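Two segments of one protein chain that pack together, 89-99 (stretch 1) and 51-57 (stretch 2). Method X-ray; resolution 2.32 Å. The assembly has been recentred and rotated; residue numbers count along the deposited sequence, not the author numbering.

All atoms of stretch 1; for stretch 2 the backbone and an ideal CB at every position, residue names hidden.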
# COMPACT_ATOMS: atom_id res chain seq x y z
N SER A 89 -9.23 16.70 -12.81
CA SER A 89 -9.24 16.80 -11.35
C SER A 89 -9.55 15.39 -10.80
O SER A 89 -9.91 14.50 -11.59
CB SER A 89 -10.38 17.72 -10.88
OG SER A 89 -11.63 17.08 -11.09
N VAL A 90 -9.49 15.17 -9.50
CA VAL A 90 -9.80 13.86 -8.97
C VAL A 90 -11.27 13.47 -9.22
O VAL A 90 -11.54 12.29 -9.38
CB VAL A 90 -9.57 13.70 -7.45
CG1 VAL A 90 -8.10 13.50 -7.17
CG2 VAL A 90 -10.13 14.92 -6.70
N TYR A 91 -12.18 14.42 -9.16
CA TYR A 91 -13.59 14.14 -9.37
C TYR A 91 -13.83 13.66 -10.80
O TYR A 91 -14.47 12.65 -11.03
CB TYR A 91 -14.44 15.39 -9.07
CG TYR A 91 -14.18 15.91 -7.66
CD1 TYR A 91 -14.79 15.32 -6.58
CD2 TYR A 91 -13.29 16.96 -7.43
CE1 TYR A 91 -14.59 15.76 -5.30
CE2 TYR A 91 -13.06 17.41 -6.14
CZ TYR A 91 -13.72 16.82 -5.08
OH TYR A 91 -13.48 17.22 -3.79
N GLU A 92 -13.18 14.33 -11.75
CA GLU A 92 -13.30 14.02 -13.16
C GLU A 92 -12.74 12.65 -13.47
O GLU A 92 -13.36 11.85 -14.19
CB GLU A 92 -12.61 15.12 -13.99
CG GLU A 92 -13.41 16.42 -14.09
CD GLU A 92 -12.57 17.63 -14.48
OE1 GLU A 92 -11.32 17.57 -14.56
OE2 GLU A 92 -13.15 18.72 -14.71
N ALA A 93 -11.55 12.35 -12.94
CA ALA A 93 -10.97 11.03 -13.19
C ALA A 93 -11.86 9.96 -12.57
O ALA A 93 -12.11 8.92 -13.19
CB ALA A 93 -9.56 10.95 -12.64
N ALA A 94 -12.35 10.23 -11.35
CA ALA A 94 -13.19 9.25 -10.67
C ALA A 94 -14.45 8.95 -11.50
O ALA A 94 -14.79 7.79 -11.72
CB ALA A 94 -13.57 9.72 -9.27
N ASN A 95 -15.13 10.00 -11.93
CA ASN A 95 -16.36 9.85 -12.72
C ASN A 95 -16.09 9.07 -14.00
O ASN A 95 -16.82 8.13 -14.32
CB ASN A 95 -16.96 11.23 -12.99
CG ASN A 95 -18.47 11.24 -13.13
OD1 ASN A 95 -19.18 10.38 -12.63
ND2 ASN A 95 -19.00 12.23 -13.85
N ARG A 96 -15.03 9.41 -14.73
CA ARG A 96 -14.66 8.74 -15.96
C ARG A 96 -14.34 7.27 -15.70
O ARG A 96 -14.83 6.39 -16.42
CB ARG A 96 -13.47 9.44 -16.63
CG ARG A 96 -12.95 8.72 -17.88
CD ARG A 96 -11.75 9.45 -18.49
NE ARG A 96 -10.67 9.64 -17.51
CZ ARG A 96 -9.98 8.66 -16.94
NH1 ARG A 96 -10.22 7.37 -17.24
NH2 ARG A 96 -9.04 8.94 -16.04
N GLU A 97 -13.52 6.98 -14.68
CA GLU A 97 -13.17 5.60 -14.37
C GLU A 97 -14.42 4.80 -13.98
O GLU A 97 -14.51 3.64 -14.41
CB GLU A 97 -12.13 5.47 -13.26
CG GLU A 97 -10.74 5.98 -13.62
CD GLU A 97 -10.00 5.06 -14.58
OE1 GLU A 97 -9.13 5.59 -15.32
OE2 GLU A 97 -10.27 3.84 -14.59
N LEU A 98 -15.33 5.35 -13.20
CA LEU A 98 -16.53 4.59 -12.85
C LEU A 98 -17.29 4.20 -14.15
O LEU A 98 -17.72 3.06 -14.27
CB LEU A 98 -17.49 5.37 -12.01
CG LEU A 98 -17.82 5.21 -10.57
CD1 LEU A 98 -19.24 5.76 -10.29
CD2 LEU A 98 -17.73 3.79 -10.04
N LYS A 99 -17.51 5.18 -15.02
CA LYS A 99 -18.24 4.99 -16.25
C LYS A 99 -17.60 3.89 -17.10
O LYS A 99 -18.32 3.03 -17.59
CB LYS A 99 -18.33 6.27 -17.09
CG LYS A 99 -19.17 7.37 -16.50
CD LYS A 99 -19.08 8.66 -17.34
CE LYS A 99 -19.84 9.76 -16.57
NZ LYS A 99 -19.52 11.09 -17.14
N UNK A 51 -3.02 8.39 -9.15
CA UNK A 51 -4.06 7.42 -9.29
C UNK A 51 -5.30 7.82 -8.50
O UNK A 51 -5.27 8.68 -7.61
CB UNK A 51 -3.56 6.05 -8.84
N UNK A 52 -6.41 7.17 -8.84
CA UNK A 52 -7.68 7.39 -8.19
C UNK A 52 -8.35 6.04 -7.92
O UNK A 52 -8.20 5.08 -8.67
CB UNK A 52 -8.58 8.29 -9.04
N UNK A 53 -8.96 5.92 -6.76
CA UNK A 53 -9.67 4.68 -6.39
C UNK A 53 -11.09 5.14 -6.03
O UNK A 53 -11.25 6.13 -5.31
CB UNK A 53 -8.99 3.94 -5.24
N UNK A 54 -12.09 4.48 -6.59
CA UNK A 54 -13.47 4.88 -6.35
C UNK A 54 -14.27 3.84 -5.58
O UNK A 54 -14.24 2.65 -5.87
CB UNK A 54 -14.16 5.17 -7.68
N UNK A 55 -14.97 4.33 -4.59
CA UNK A 55 -15.82 3.54 -3.73
C UNK A 55 -17.28 3.96 -3.93
O UNK A 55 -17.77 4.88 -3.27
CB UNK A 55 -15.40 3.69 -2.27
N UNK A 56 -17.98 3.27 -4.81
CA UNK A 56 -19.37 3.52 -5.11
C UNK A 56 -20.30 2.88 -4.09
O UNK A 56 -20.12 1.74 -3.66
CB UNK A 56 -19.70 3.01 -6.51
N UNK A 57 -21.27 3.66 -3.65
CA UNK A 57 -22.30 3.22 -2.71
C UNK A 57 -23.67 3.43 -3.36
O UNK A 57 -23.91 4.54 -3.85
CB UNK A 57 -22.20 3.98 -1.38

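Stretch 2 is a strand crossing beneath the helix 90-99 at 62°, so alternate side chains should meet the helix while the others turn from it. The helix offers chiefly the methyl groups of Ala93 and Ala94, the aliphatic part of Glu97 and the branched end of Leu98.

At position 51 the CA-to-CB bond points away and the ideal CB has nothing of stretch 1 within 5.5 Å. The helix therefore sets no demand here; the deposited residue is Ala51.

Position 52 points toward the helix. Its ideal CB lies 4.6 Å from Ala93 CB and 5.0 Å from Val90 O. That oxygen already accepts from Ala94 N within the helix, and the extended backbone, with phi/psi of -136/139°, is congenial to a beta-branched residue. A medium-sized apolar side chain such as valine, isoleucine or leucine would suit. The residue is Val52, chi1 p, and its two methyls spread beneath the helix: CG1 is 4.1 Å from Ala93 CB and also 4.1 Å from Glu97 CG, while CG2 is 4.0 Å from Ala94 CB. Both Ala93 and Ala94 present their CB methyls to Val52.

Position 53 turns away again and finds no part of stretch 1 near its ideal CB, so many types are compatible; it is Met53.

Position 54 faces the helix where the two backbones are best matched, its CA 6.2 Å from the CA of Ala94. The ideal CB is 4.5 Å from Leu98 CD2 and 4.9 Å from Ala94 O, an oxygen that already receives Leu98 N. Alanine would fit but would make less contact; valine, leucine or isoleucine could reach the surrounding carbons. The residue is Ile54, with chi1 m and chi2 p. Its CG1 lies 3.8 Å from Ala94 CB, CD1 continues to 3.8 Å from Glu97 CB, and CG2 takes the other branch to 3.9 Å from Leu98 CG. Glu97 thus contributes carbon to this contact, while its OE1 forms a salt bridge with Arg96 NH1 at 2.8 Å.

Position 55 points away and is unconstrained by the helix; it is Val55, whose branching at CB suits a strand.

Position 56 points toward the end of Leu98, with the ideal CB 4.1 Å from Leu98 CD2. A compact apolar group is favoured, and a phi of -82° also admits proline. The residue is Pro56: its ring packs against the leucine, CG to Leu98 CD2 at 3.5 Å.

Position 57 is out of reach of the helix, which leaves its identity open; it is Ile57.

Stretch 2, residues 51-57: AVMIVPI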
# COMPACT_ATOMS: atom_id res chain seq x y z
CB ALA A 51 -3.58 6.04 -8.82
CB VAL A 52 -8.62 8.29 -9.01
CG1 VAL A 52 -9.06 7.62 -10.31
CG2 VAL A 52 -9.87 8.69 -8.21
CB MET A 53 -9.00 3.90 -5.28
CG MET A 53 -9.96 3.12 -4.38
SD MET A 53 -9.11 2.12 -3.11
CE MET A 53 -7.65 3.14 -2.88
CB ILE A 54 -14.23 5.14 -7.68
CG1 ILE A 54 -13.39 6.01 -8.61
CG2 ILE A 54 -15.58 5.79 -7.41
CD1 ILE A 54 -12.45 5.23 -9.50
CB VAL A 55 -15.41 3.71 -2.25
CG1 VAL A 55 -16.29 2.87 -1.35
CG2 VAL A 55 -13.93 3.31 -2.05
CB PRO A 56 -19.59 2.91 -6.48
CG PRO A 56 -18.30 2.32 -6.91
CD PRO A 56 -17.46 2.16 -5.67
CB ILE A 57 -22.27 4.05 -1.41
CG1 ILE A 57 -20.92 3.92 -0.72
CG2 ILE A 57 -23.43 3.64 -0.49
CD1 ILE A 57 -20.67 4.77 0.48
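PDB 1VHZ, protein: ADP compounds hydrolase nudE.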